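PDB 5EJJ: Ufm1-specific protease from Caenorhabditis elegans, which acts as a thiol protease that cleaves the peptide bond after the C-terminal glycine of the ubiquitin-like modifier Ufm1 and so releases it from target proteins. Local coordinates for residues A[286-291]-A[303-308]; A[130-135]-A[238-243]; A[398-403]-A[499-504]; A[489-494]-A[552-557]; A[38-43]-A[71-76]. One frame throughout, in Å; residues are numbered along the deposited sequence.

Interaction 1 of 5, residues A[286-291]-A[303-308]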
# COMPACT_ATOMS: atom_id res chain seq x y z
N THR A 286 22.43 -5.66 12.82
CA THR A 286 21.07 -6.13 12.85
C THR A 286 20.75 -6.88 11.57
O THR A 286 21.24 -6.54 10.49
CB THR A 286 20.14 -4.89 12.89
OG1 THR A 286 20.51 -4.05 14.00
CG2 THR A 286 18.63 -5.28 12.95
N THR A 287 19.91 -7.89 11.67
CA THR A 287 19.43 -8.50 10.46
C THR A 287 18.15 -7.76 10.01
O THR A 287 17.46 -7.17 10.84
CB THR A 287 19.24 -9.99 10.66
OG1 THR A 287 18.86 -10.57 9.41
CG2 THR A 287 18.19 -10.24 11.69
N THR A 288 17.85 -7.76 8.71
CA THR A 288 16.68 -7.01 8.20
C THR A 288 15.54 -7.89 7.66
O THR A 288 15.74 -9.06 7.37
CB THR A 288 17.07 -5.99 7.10
OG1 THR A 288 17.59 -6.68 5.95
CG2 THR A 288 18.10 -5.00 7.62
N THR A 289 14.35 -7.29 7.54
CA THR A 289 13.19 -7.93 6.87
C THR A 289 12.83 -7.14 5.63
O THR A 289 12.72 -5.91 5.67
CB THR A 289 11.88 -7.90 7.72
OG1 THR A 289 12.05 -8.59 8.96
CG2 THR A 289 10.76 -8.56 6.94
N SER A 290 12.62 -7.85 4.53
CA SER A 290 12.20 -7.18 3.31
C SER A 290 10.70 -6.90 3.22
O SER A 290 9.88 -7.82 3.34
CB SER A 290 12.65 -7.96 2.09
OG SER A 290 13.78 -7.33 1.53
N ALA A 291 10.35 -5.64 2.99
CA ALA A 291 8.95 -5.25 2.82
C ALA A 291 8.73 -4.43 1.55
O ALA A 291 9.63 -3.74 1.07
CB ALA A 291 8.47 -4.47 4.05
N HIS A 303 9.99 0.40 -1.47
CA HIS A 303 10.72 -0.82 -1.16
C HIS A 303 11.69 -0.59 -0.02
O HIS A 303 12.50 0.32 -0.08
CB HIS A 303 11.51 -1.28 -2.37
CG HIS A 303 10.72 -1.24 -3.63
ND1 HIS A 303 10.23 -2.38 -4.22
CD2 HIS A 303 10.35 -0.21 -4.42
CE1 HIS A 303 9.58 -2.05 -5.33
NE2 HIS A 303 9.64 -0.74 -5.47
N LEU A 304 11.61 -1.40 1.02
CA LEU A 304 12.41 -1.11 2.19
C LEU A 304 12.91 -2.37 2.86
O LEU A 304 12.18 -3.37 2.95
CB LEU A 304 11.60 -0.30 3.19
CG LEU A 304 11.08 1.07 2.77
CD1 LEU A 304 10.16 1.61 3.83
CD2 LEU A 304 12.24 2.03 2.51
N GLN A 305 14.16 -2.31 3.30
CA GLN A 305 14.73 -3.29 4.20
C GLN A 305 14.48 -2.75 5.60
O GLN A 305 14.87 -1.61 5.90
CB GLN A 305 16.22 -3.40 3.95
CG GLN A 305 16.53 -3.72 2.53
CD GLN A 305 15.89 -5.02 2.14
OE1 GLN A 305 14.92 -5.04 1.39
NE2 GLN A 305 16.42 -6.11 2.67
N LEU A 306 13.78 -3.53 6.43
CA LEU A 306 13.36 -3.06 7.75
C LEU A 306 14.20 -3.64 8.90
O LEU A 306 14.42 -4.85 8.98
CB LEU A 306 11.90 -3.40 7.98
CG LEU A 306 10.93 -2.71 7.05
CD1 LEU A 306 9.55 -3.23 7.32
CD2 LEU A 306 11.00 -1.21 7.29
N PRO A 307 14.69 -2.76 9.78
CA PRO A 307 15.50 -3.19 10.93
C PRO A 307 14.65 -3.83 12.03
O PRO A 307 14.28 -3.16 12.98
CB PRO A 307 16.16 -1.89 11.42
CG PRO A 307 15.27 -0.80 10.92
CD PRO A 307 14.66 -1.30 9.63
N THR A 308 14.34 -5.11 11.90
CA THR A 308 13.38 -5.75 12.80
C THR A 308 13.98 -6.41 14.05
O THR A 308 13.25 -7.01 14.86
CB THR A 308 12.54 -6.79 12.05
OG1 THR A 308 13.37 -7.50 11.10
CG2 THR A 308 11.37 -6.12 11.36
O HOH W 1 15.18 -9.69 10.91
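Two strands of a beta hairpin pair here in antiparallel fashion, with Thr289 opposite Leu306 and Ala291 opposite Leu304 as hydrogen-bonded pairs; the bond from Ala291 N to Leu304 O, 2.9 Å, is nearly straight at 169°. Between these pairs Gln305 faces Ser290. From its CB, 4.1 Å from Thr288 OG1, the Gln305 chain leaves with CG anti to the carbonyl carbon and bends at chi2 (-60°). Its OE1 accepts the hydroxyl of Ser290 OG at 2.6 Å, in the carbonyl plane and on a lone pair, and also receives Arg267 NH1 from helix 253-280. NE2 ends 3.5 Å from Thr288 OG1. A leucine at Gln305 would lose both acceptor bonds and would probably loosen the tie between the hairpin and that helix. On the opposite face of the sheet Ala291 CB packs 3.7 Å from Leu306 CD1. Thr289, itself paired with Leu306, also bonds through OG1 to Thr308 OG1, just beyond the paired residues, at 2.7 Å, and either could be the donor. Thr308 OG1 is also 2.8 Å from a water that weakly reaches Thr287 O. The Gln305 face is thus held by polar groups, whereas the Leu306 face combines an apolar contact with a hydroxyl bond.

Interaction 2 of 5, residues A[130-135]-A[238-243]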
# COMPACT_ATOMS: atom_id res chain seq x y z
N VAL A 130 8.56 -10.43 -9.10
CA VAL A 130 9.17 -10.58 -7.79
C VAL A 130 9.97 -11.89 -7.65
O VAL A 130 9.66 -12.88 -8.27
CB VAL A 130 8.09 -10.48 -6.70
CG1 VAL A 130 7.07 -11.55 -6.92
CG2 VAL A 130 8.67 -10.61 -5.33
N SER A 131 11.03 -11.88 -6.84
CA SER A 131 11.77 -13.09 -6.53
C SER A 131 12.42 -12.98 -5.16
O SER A 131 12.64 -11.87 -4.68
CB SER A 131 12.82 -13.39 -7.61
OG SER A 131 13.79 -12.36 -7.66
N ARG A 132 12.66 -14.12 -4.50
CA ARG A 132 13.45 -14.14 -3.27
C ARG A 132 14.90 -14.22 -3.67
O ARG A 132 15.28 -14.96 -4.58
CB ARG A 132 13.16 -15.35 -2.43
CG ARG A 132 12.11 -15.16 -1.43
CD ARG A 132 12.31 -16.10 -0.25
NE ARG A 132 12.18 -15.32 0.98
CZ ARG A 132 12.44 -15.80 2.18
NH1 ARG A 132 12.83 -17.07 2.31
NH2 ARG A 132 12.31 -14.99 3.25
N VAL A 133 15.72 -13.45 -2.97
CA VAL A 133 17.13 -13.42 -3.26
C VAL A 133 17.85 -13.39 -1.94
O VAL A 133 17.39 -12.72 -1.01
CB VAL A 133 17.50 -12.17 -4.02
CG1 VAL A 133 18.95 -12.18 -4.26
CG2 VAL A 133 16.75 -12.10 -5.34
N GLY A 134 18.95 -14.12 -1.81
CA GLY A 134 19.70 -14.12 -0.57
C GLY A 134 21.15 -13.81 -0.83
O GLY A 134 21.65 -14.06 -1.93
N TYR A 135 21.83 -13.25 0.15
CA TYR A 135 23.28 -13.09 0.01
C TYR A 135 23.96 -13.09 1.36
O TYR A 135 23.30 -13.00 2.39
CB TYR A 135 23.66 -11.86 -0.82
CG TYR A 135 22.91 -10.61 -0.43
CD1 TYR A 135 21.68 -10.31 -0.99
CD2 TYR A 135 23.44 -9.72 0.50
CE1 TYR A 135 21.00 -9.18 -0.64
CE2 TYR A 135 22.77 -8.58 0.85
CZ TYR A 135 21.55 -8.32 0.28
OH TYR A 135 20.86 -7.19 0.62
N VAL A 238 23.64 -12.60 7.10
CA VAL A 238 22.84 -13.16 6.00
C VAL A 238 21.54 -12.41 5.75
O VAL A 238 20.79 -12.12 6.66
CB VAL A 238 22.59 -14.65 6.13
CG1 VAL A 238 21.86 -15.14 4.92
CG2 VAL A 238 23.90 -15.36 6.20
N THR A 239 21.32 -12.07 4.49
CA THR A 239 20.19 -11.25 4.10
C THR A 239 19.42 -12.03 3.05
O THR A 239 20.02 -12.45 2.05
CB THR A 239 20.67 -9.94 3.45
OG1 THR A 239 21.72 -9.36 4.24
CG2 THR A 239 19.52 -8.94 3.30
N ILE A 240 18.14 -12.26 3.30
CA ILE A 240 17.27 -12.77 2.24
C ILE A 240 15.97 -12.00 2.24
O ILE A 240 15.53 -11.52 3.29
CB ILE A 240 17.01 -14.29 2.33
CG1 ILE A 240 15.69 -14.57 3.01
CG2 ILE A 240 18.07 -14.98 3.12
CD1 ILE A 240 15.57 -15.98 3.42
N GLY A 241 15.38 -11.84 1.06
CA GLY A 241 14.13 -11.11 0.94
C GLY A 241 13.63 -10.89 -0.47
O GLY A 241 14.30 -11.26 -1.43
N GLU A 242 12.44 -10.29 -0.58
CA GLU A 242 11.81 -9.96 -1.86
C GLU A 242 12.70 -9.06 -2.67
O GLU A 242 13.42 -8.23 -2.12
CB GLU A 242 10.53 -9.17 -1.63
CG GLU A 242 9.40 -9.89 -0.92
CD GLU A 242 8.09 -9.06 -0.86
OE1 GLU A 242 8.17 -7.80 -0.66
OE2 GLU A 242 6.99 -9.66 -1.02
N VAL A 243 12.63 -9.19 -3.99
CA VAL A 243 13.08 -8.13 -4.87
C VAL A 243 12.02 -7.93 -5.95
O VAL A 243 11.74 -8.84 -6.74
CB VAL A 243 14.43 -8.43 -5.50
CG1 VAL A 243 14.85 -7.31 -6.39
CG2 VAL A 243 15.46 -8.64 -4.42
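Three groups grip Glu242 OE2: Ser347 OG by a hydrogen bond, and Leu343 N and His344 N by weak ones, while its OE1 pairs with Thr292 OG1. The carboxylate therefore points out of the strand pair, and what joins residues 130-135 to 238-243 is mainly backbone. Six N-H...O bonds alternate with CA-H...O contacts; the bond from Thr239 N to Tyr135 O, 3.0 Å, is almost perfectly straight at 178°, and Thr239 O accepts Tyr135 N at 2.7 Å nearly along its C=O axis. Tyr135 holds its ring in the crowded position between the backbone N and carbonyl carbon (chi1 46°), which lays it beside Thr239: Thr239 CB sits over the ring face, 3.9 Å from the centroid, in a CH-pi contact, and Thr239 CG2 touches Tyr135 OH at 3.5 Å. Farther along the same face Val133 CG2 meets Val243 CG2 at 3.8 Å. On the opposite face, the Arg132 chain bends at chi3 and brings one side of its guanidinium over Ile240, whose CD1 is 3.2 Å from Arg132 NH1. Helix 253-280 covers the Tyr135 and Val243 face. The continuous pairing by six backbone bonds fits long antiparallel strands at one margin of a mixed sheet, where strand 235-247 is outermost within this chain.

Interaction 3 of 5, residues A[398-403]-A[499-504]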
# COMPACT_ATOMS: atom_id res chain seq x y z
N TYR A 398 -20.67 -12.98 12.24
CA TYR A 398 -19.29 -13.35 12.55
C TYR A 398 -18.39 -12.91 11.41
O TYR A 398 -17.32 -12.33 11.62
CB TYR A 398 -19.16 -14.86 12.69
CG TYR A 398 -19.66 -15.43 13.99
CD1 TYR A 398 -20.86 -16.13 14.04
CD2 TYR A 398 -18.93 -15.30 15.16
CE1 TYR A 398 -21.31 -16.66 15.22
CE2 TYR A 398 -19.37 -15.83 16.35
CZ TYR A 398 -20.57 -16.51 16.37
OH TYR A 398 -21.03 -17.05 17.54
N ARG A 399 -18.84 -13.20 10.20
CA ARG A 399 -18.11 -12.88 9.00
C ARG A 399 -17.87 -11.38 8.88
O ARG A 399 -16.75 -10.95 8.57
CB ARG A 399 -18.87 -13.42 7.77
CG ARG A 399 -19.06 -14.93 7.81
CD ARG A 399 -17.81 -15.59 8.38
NE ARG A 399 -17.71 -17.01 8.06
CZ ARG A 399 -16.56 -17.69 8.09
NH1 ARG A 399 -15.43 -17.08 8.40
NH2 ARG A 399 -16.55 -18.99 7.78
N SER A 400 -18.90 -10.58 9.15
CA SER A 400 -18.76 -9.13 9.12
C SER A 400 -17.80 -8.68 10.20
O SER A 400 -17.09 -7.68 10.04
CB SER A 400 -20.10 -8.43 9.32
OG SER A 400 -20.80 -8.42 8.10
N PHE A 401 -17.79 -9.41 11.30
CA PHE A 401 -16.86 -9.11 12.37
C PHE A 401 -15.45 -9.36 11.87
O PHE A 401 -14.54 -8.57 12.13
CB PHE A 401 -17.13 -10.00 13.57
CG PHE A 401 -16.08 -9.92 14.61
CD1 PHE A 401 -16.07 -8.87 15.52
CD2 PHE A 401 -15.10 -10.88 14.67
CE1 PHE A 401 -15.10 -8.78 16.49
CE2 PHE A 401 -14.11 -10.79 15.64
CZ PHE A 401 -14.11 -9.73 16.55
N GLN A 402 -15.30 -10.46 11.14
CA GLN A 402 -14.01 -10.84 10.58
C GLN A 402 -13.50 -9.82 9.55
O GLN A 402 -12.33 -9.41 9.58
CB GLN A 402 -14.09 -12.26 10.00
CG GLN A 402 -14.08 -13.35 11.07
CD GLN A 402 -14.13 -14.74 10.47
OE1 GLN A 402 -14.67 -14.94 9.38
NE2 GLN A 402 -13.55 -15.72 11.18
N THR A 403 -14.39 -9.41 8.65
CA THR A 403 -14.07 -8.32 7.75
C THR A 403 -13.59 -7.10 8.53
O THR A 403 -12.49 -6.63 8.31
CB THR A 403 -15.26 -7.95 6.86
OG1 THR A 403 -15.55 -9.03 5.97
CG2 THR A 403 -14.93 -6.70 6.06
N ALA A 499 -27.19 -9.82 8.79
CA ALA A 499 -26.08 -8.90 9.03
C ALA A 499 -25.32 -8.64 7.74
O ALA A 499 -25.00 -9.58 7.00
CB ALA A 499 -25.13 -9.47 10.09
N HIS A 500 -25.05 -7.37 7.45
CA HIS A 500 -24.27 -6.98 6.27
C HIS A 500 -23.13 -6.01 6.66
O HIS A 500 -23.14 -5.41 7.74
CB HIS A 500 -25.16 -6.31 5.21
CG HIS A 500 -26.20 -7.22 4.62
ND1 HIS A 500 -26.30 -8.55 4.93
CD2 HIS A 500 -27.17 -6.97 3.71
CE1 HIS A 500 -27.30 -9.10 4.25
NE2 HIS A 500 -27.84 -8.16 3.50
N THR A 501 -22.14 -5.87 5.77
CA THR A 501 -21.12 -4.85 5.95
C THR A 501 -21.32 -3.72 4.95
O THR A 501 -21.55 -3.97 3.77
CB THR A 501 -19.70 -5.43 5.80
OG1 THR A 501 -19.67 -6.78 6.28
CG2 THR A 501 -18.72 -4.59 6.59
N ILE A 502 -21.26 -2.48 5.43
CA ILE A 502 -21.38 -1.32 4.54
C ILE A 502 -20.02 -0.66 4.26
O ILE A 502 -19.33 -0.19 5.16
CB ILE A 502 -22.37 -0.27 5.10
CG1 ILE A 502 -23.80 -0.82 5.09
CG2 ILE A 502 -22.32 1.01 4.28
CD1 ILE A 502 -24.83 0.14 5.67
N LEU A 503 -19.65 -0.65 2.98
CA LEU A 503 -18.35 -0.15 2.55
C LEU A 503 -18.38 1.30 2.08
O LEU A 503 -17.36 1.98 2.06
CB LEU A 503 -17.80 -1.04 1.44
CG LEU A 503 -17.54 -2.46 1.93
CD1 LEU A 503 -17.08 -3.33 0.80
CD2 LEU A 503 -16.53 -2.43 3.05
N GLY A 504 -19.56 1.79 1.70
CA GLY A 504 -19.67 3.16 1.25
C GLY A 504 -21.07 3.59 0.89
O GLY A 504 -22.00 2.78 0.83
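The imidazole of His500 has Ala499 O close to its ring plane, where ND1 donates a 2.7 Å hydrogen bond to Ala499 O; the oxygen is approached from well above its carbonyl plane. The ring also meets that of His522 at about 75°, near perpendicular, with the side chains about 3 Å apart. His522 is inferred to be catalytic, so His500 lies in the second shell of the presumed active site. Within the helix, the guanidinium of Arg399 is engaged in its own plane: NH1 donates to Gln402 OE1, on a lone pair, one turn on, while NE forms a salt bridge with Asp391. None of these flat groups spans the contact. The helix meets the strand tip to tip through two buried hydroxyls, Ser400 OG and Thr501 OG1, hydrogen-bonded at 2.7 Å, where either may be the donor. Both lie anti to their own carbonyl carbons. One helical turn later Thr403 CG2 approaches Thr501 CG2 at 4.4 Å, a loose apolar flank. Helix 396-409, which carries the inferred catalytic Cys396 at its start, thus packs on strand 499-507, consistent with the papain-like clan. That strand runs between 491-494 and 514-519, and Met492 also touches Ser400.

Interaction 4 of 5, residues A[489-494]-A[552-557]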
# COMPACT_ATOMS: atom_id res chain seq x y z
N THR A 489 -13.67 3.07 8.53
CA THR A 489 -13.73 1.62 8.73
C THR A 489 -14.99 0.99 8.14
O THR A 489 -16.01 1.68 7.99
CB THR A 489 -13.73 1.30 10.21
OG1 THR A 489 -14.69 2.16 10.86
CG2 THR A 489 -12.36 1.57 10.78
N PRO A 490 -14.94 -0.31 7.82
CA PRO A 490 -16.17 -0.89 7.29
C PRO A 490 -17.22 -0.88 8.39
O PRO A 490 -16.89 -0.94 9.58
CB PRO A 490 -15.78 -2.33 6.92
CG PRO A 490 -14.28 -2.38 7.03
CD PRO A 490 -13.89 -1.32 8.02
N VAL A 491 -18.49 -0.78 8.00
CA VAL A 491 -19.58 -0.65 8.95
C VAL A 491 -20.41 -1.92 8.97
O VAL A 491 -20.82 -2.42 7.91
CB VAL A 491 -20.46 0.56 8.60
CG1 VAL A 491 -21.80 0.49 9.31
CG2 VAL A 491 -19.73 1.85 8.95
N MET A 492 -20.62 -2.46 10.16
CA MET A 492 -21.55 -3.57 10.29
C MET A 492 -22.95 -3.04 10.56
O MET A 492 -23.20 -2.33 11.55
CB MET A 492 -21.13 -4.56 11.37
CG MET A 492 -22.17 -5.67 11.61
SD MET A 492 -23.40 -5.36 12.92
CE MET A 492 -24.31 -6.90 12.81
N ILE A 493 -23.85 -3.39 9.64
CA ILE A 493 -25.25 -3.02 9.72
C ILE A 493 -26.02 -4.22 10.28
O ILE A 493 -26.00 -5.32 9.71
CB ILE A 493 -25.80 -2.52 8.34
CG1 ILE A 493 -27.28 -2.16 8.41
CG2 ILE A 493 -25.59 -3.56 7.26
CD1 ILE A 493 -27.55 -0.88 9.09
N GLY A 494 -26.64 -4.00 11.44
CA GLY A 494 -27.42 -5.01 12.12
C GLY A 494 -28.83 -5.03 11.57
O GLY A 494 -29.72 -4.33 12.08
N TYR A 552 -33.03 -1.20 12.60
CA TYR A 552 -31.65 -1.56 12.25
C TYR A 552 -30.62 -0.97 13.22
O TYR A 552 -30.72 0.20 13.59
CB TYR A 552 -31.33 -1.12 10.83
CG TYR A 552 -31.87 -2.02 9.74
CD1 TYR A 552 -31.02 -2.87 9.05
CD2 TYR A 552 -33.20 -1.99 9.36
CE1 TYR A 552 -31.49 -3.69 8.03
CE2 TYR A 552 -33.67 -2.81 8.34
CZ TYR A 552 -32.80 -3.66 7.69
OH TYR A 552 -33.23 -4.49 6.68
N ASN A 553 -29.64 -1.78 13.63
CA ASN A 553 -28.50 -1.28 14.41
C ASN A 553 -27.19 -1.22 13.58
O ASN A 553 -26.98 -2.01 12.65
CB ASN A 553 -28.33 -2.07 15.72
CG ASN A 553 -29.16 -1.48 16.88
OD1 ASN A 553 -29.86 -0.48 16.70
ND2 ASN A 553 -29.09 -2.10 18.06
N MET A 554 -26.33 -0.26 13.90
CA MET A 554 -25.10 -0.02 13.13
C MET A 554 -23.89 0.16 14.06
O MET A 554 -23.90 1.02 14.97
CB MET A 554 -25.26 1.22 12.24
CG MET A 554 -25.20 0.94 10.75
SD MET A 554 -25.93 2.25 9.72
CE MET A 554 -27.57 2.38 10.43
N VAL A 555 -22.86 -0.65 13.85
CA VAL A 555 -21.62 -0.50 14.62
C VAL A 555 -20.51 0.09 13.74
O VAL A 555 -20.30 -0.34 12.60
CB VAL A 555 -21.20 -1.80 15.36
CG1 VAL A 555 -21.39 -3.02 14.48
CG2 VAL A 555 -19.76 -1.72 15.84
N LEU A 556 -19.85 1.11 14.31
CA LEU A 556 -18.95 2.01 13.60
C LEU A 556 -17.59 2.03 14.28
O LEU A 556 -17.35 2.88 15.16
CB LEU A 556 -19.52 3.42 13.65
CG LEU A 556 -20.38 3.87 12.47
CD1 LEU A 556 -21.49 2.91 12.20
CD2 LEU A 556 -20.93 5.25 12.73
N PRO A 557 -16.69 1.11 13.89
CA PRO A 557 -15.41 0.93 14.58
C PRO A 557 -14.53 2.18 14.56
O PRO A 557 -14.41 2.84 13.52
CB PRO A 557 -14.77 -0.22 13.82
CG PRO A 557 -15.94 -0.99 13.24
CD PRO A 557 -16.89 0.09 12.84
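Neighbouring antiparallel strands of the C78 protease domain's sheet meet here. In the first shell are five hydrogen bonds: Met492 pairs with Val555 and Gly494 with Asn553 through their backbones, Val555 N reaching Met492 O at 2.9 Å and 165°. The fifth comes from a side chain just ahead of the paired residues, where Thr489 OG1, in the crowded position between backbone N and carbonyl carbon (chi1 48°), donates to a lone pair of Pro557 O at 2.8 Å. A valine at Thr489 would lose this donor and would probably let the end of strand 552-557 drift from the loop before Val491. Around this framework the side chains sort by face. On one, Met492 bends at chi2 so that its SD lies 3.5 Å from Val555 CG1, and helix 447-457 covers both. On the other, Val491 CG1 touches Met554 CG at 3.7 Å and Leu556 CD1 at 3.8 Å, under helix 477-484. Strand 499-507 flanks 491-494, and 462-467 flanks 552-557, so both strands are held on their outer edges too. Beside Val491, Ile493 lies alongside Met554, pointing the same way, and its CD1 fits against the bend of the thioether: 3.4 Å from Met554 CG and 3.5 Å from Met554 CE.

Interaction 5 of 5, residues A[38-43]-A[71-76]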
# COMPACT_ATOMS: atom_id res chain seq x y z
N PHE A 38 11.57 12.79 -8.32
CA PHE A 38 11.88 11.48 -8.85
C PHE A 38 10.88 11.14 -9.93
O PHE A 38 9.72 11.54 -9.85
CB PHE A 38 11.81 10.45 -7.73
CG PHE A 38 12.88 10.60 -6.70
CD1 PHE A 38 14.16 10.12 -6.93
CD2 PHE A 38 12.60 11.20 -5.48
CE1 PHE A 38 15.16 10.24 -5.97
CE2 PHE A 38 13.59 11.33 -4.51
CZ PHE A 38 14.88 10.85 -4.75
N GLY A 39 11.31 10.40 -10.95
CA GLY A 39 10.44 10.19 -12.08
C GLY A 39 10.98 9.24 -13.12
O GLY A 39 12.08 8.70 -12.98
N ARG A 40 10.17 9.03 -14.15
CA ARG A 40 10.54 8.21 -15.28
C ARG A 40 11.17 9.10 -16.36
O ARG A 40 10.48 9.74 -17.16
CB ARG A 40 9.30 7.49 -15.81
CG ARG A 40 8.66 6.56 -14.78
CD ARG A 40 7.32 5.96 -15.27
NE ARG A 40 6.78 5.04 -14.28
CZ ARG A 40 5.49 4.94 -13.95
NH1 ARG A 40 4.60 5.72 -14.55
NH2 ARG A 40 5.10 4.05 -13.05
N LYS A 41 12.51 9.15 -16.36
CA LYS A 41 13.29 10.09 -17.15
C LYS A 41 13.04 10.03 -18.64
O LYS A 41 13.06 11.04 -19.30
CB LYS A 41 14.78 9.87 -16.89
CG LYS A 41 15.69 10.98 -17.38
CD LYS A 41 16.94 11.00 -16.52
CE LYS A 41 18.18 11.48 -17.25
NZ LYS A 41 19.39 10.84 -16.61
N ALA A 42 12.83 8.84 -19.18
CA ALA A 42 12.67 8.73 -20.63
C ALA A 42 11.38 9.40 -21.06
O ALA A 42 11.38 10.21 -21.99
CB ALA A 42 12.68 7.29 -21.07
N ARG A 43 10.29 9.09 -20.37
CA ARG A 43 9.00 9.64 -20.76
C ARG A 43 8.66 10.95 -20.07
O ARG A 43 7.53 11.42 -20.15
CB ARG A 43 7.86 8.62 -20.64
CG ARG A 43 7.49 8.23 -19.25
CD ARG A 43 6.56 7.04 -19.32
NE ARG A 43 5.15 7.40 -19.39
CZ ARG A 43 4.18 6.66 -18.84
NH1 ARG A 43 4.49 5.55 -18.19
NH2 ARG A 43 2.90 7.03 -18.93
N ALA A 71 12.49 0.50 -9.59
CA ALA A 71 13.71 0.51 -10.39
C ALA A 71 13.62 1.36 -11.64
O ALA A 71 14.65 1.85 -12.12
CB ALA A 71 14.11 -0.90 -10.72
N ASP A 72 12.42 1.57 -12.18
CA ASP A 72 12.27 2.40 -13.37
C ASP A 72 12.30 3.91 -13.09
O ASP A 72 12.25 4.73 -14.00
CB ASP A 72 11.00 2.03 -14.11
CG ASP A 72 9.75 2.47 -13.38
OD1 ASP A 72 9.55 2.08 -12.20
OD2 ASP A 72 8.95 3.21 -13.99
N ILE A 73 12.40 4.26 -11.82
CA ILE A 73 12.30 5.63 -11.39
C ILE A 73 13.63 6.13 -10.86
O ILE A 73 14.32 5.43 -10.13
CB ILE A 73 11.26 5.71 -10.28
CG1 ILE A 73 9.89 5.41 -10.88
CG2 ILE A 73 11.25 7.06 -9.61
CD1 ILE A 73 8.76 5.73 -9.97
N GLU A 74 14.02 7.33 -11.24
CA GLU A 74 15.25 7.90 -10.72
C GLU A 74 15.10 9.39 -10.45
O GLU A 74 14.08 9.99 -10.77
CB GLU A 74 16.35 7.72 -11.75
CG GLU A 74 16.13 8.51 -12.99
CD GLU A 74 16.96 8.01 -14.13
OE1 GLU A 74 16.41 7.29 -15.01
OE2 GLU A 74 18.18 8.32 -14.16
N LEU A 75 16.13 9.96 -9.86
CA LEU A 75 16.24 11.40 -9.68
C LEU A 75 16.17 12.13 -11.01
O LEU A 75 16.97 11.86 -11.89
CB LEU A 75 17.60 11.67 -9.05
CG LEU A 75 17.86 12.96 -8.30
CD1 LEU A 75 18.47 13.89 -9.28
CD2 LEU A 75 16.55 13.48 -7.73
N VAL A 76 15.22 13.05 -11.16
CA VAL A 76 15.09 13.80 -12.42
C VAL A 76 15.26 15.29 -12.19
O VAL A 76 15.50 16.02 -13.14
CB VAL A 76 13.74 13.55 -13.19
CG1 VAL A 76 13.71 12.19 -13.87
CG2 VAL A 76 12.55 13.72 -12.27
O HOH W 2 6.85 2.50 -11.52
O HOH W 3 13.80 6.64 -15.45
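Arg40 reaches its partner with a chain extended from CG to NE, whereas Asp72 holds its carboxylate in the crowded position between backbone N and carbonyl carbon (chi1 71°), turned to the arginine. The result is a single-point salt bridge: Arg40 NE to Asp72 OD2, 2.9 Å, with the oxygen near the guanidinium plane and the two flat groups 31° apart. One water completes the link, accepting from Arg40 NH2 at 2.8 Å and donating to Asp72 OD1, so both carboxylate oxygens are used. The third nitrogen, NH1, bonds to Gln45 and is likely to fix the rotation of the group. The next acid repeats the conformation: Glu74 CG also takes the crowded position (chi1 67°), and its extended chain brings OE1 to 3.6 Å from Lys41 CB. Lys41, extended as well, reaches only a long salt bridge, NZ to Glu74 OE2 at 3.7 Å. A second water accepts from Lys41 N and donates to Asp72 O and Glu74 OE1. Phe38, with CG anti to its carbonyl carbon, crosses Leu75 obliquely: Leu75 CD2 lies over one ring face, 3.9 Å from CE1 of Phe38, while Glu74 C is at the ring's edge. At the root of the ring, Phe38 CB packs 3.9 Å from Ile73 CG2, and helix 59-68 adds Leu65. Gly39 and Glu74 exchange two backbone hydrogen bonds, the one from Gly39 N to Glu74 O being 2.8 Å. This antiparallel pairing, with strand 33-40 between 45-53 and 74-81, belongs to the mixed sheet of the N-terminal MPN domain.

From the N terminus, interaction 5 closes first, bringing 71-76 back to 38-43 within the MPN domain's sheet. Interaction 2 follows in series and closes a much longer loop, from 130-135 to 238-243, and interaction 1 then closes a short hairpin at 286-308. The hairpin packs on interaction 2, Ser290 CB lying 3.5 Å from Glu242 N, and its nearest atoms are about 5 Å from interaction 5, so these three contacts gather in one half of the molecule. Interactions 3 and 4 belong to the C78 range and cross, because 489-494 lies inside the loop from 398-403 to 499-504 while its partner 552-557 lies beyond it; their strands are neighbours in one sheet. Their centres stand 34 to 44 Å from those of the others.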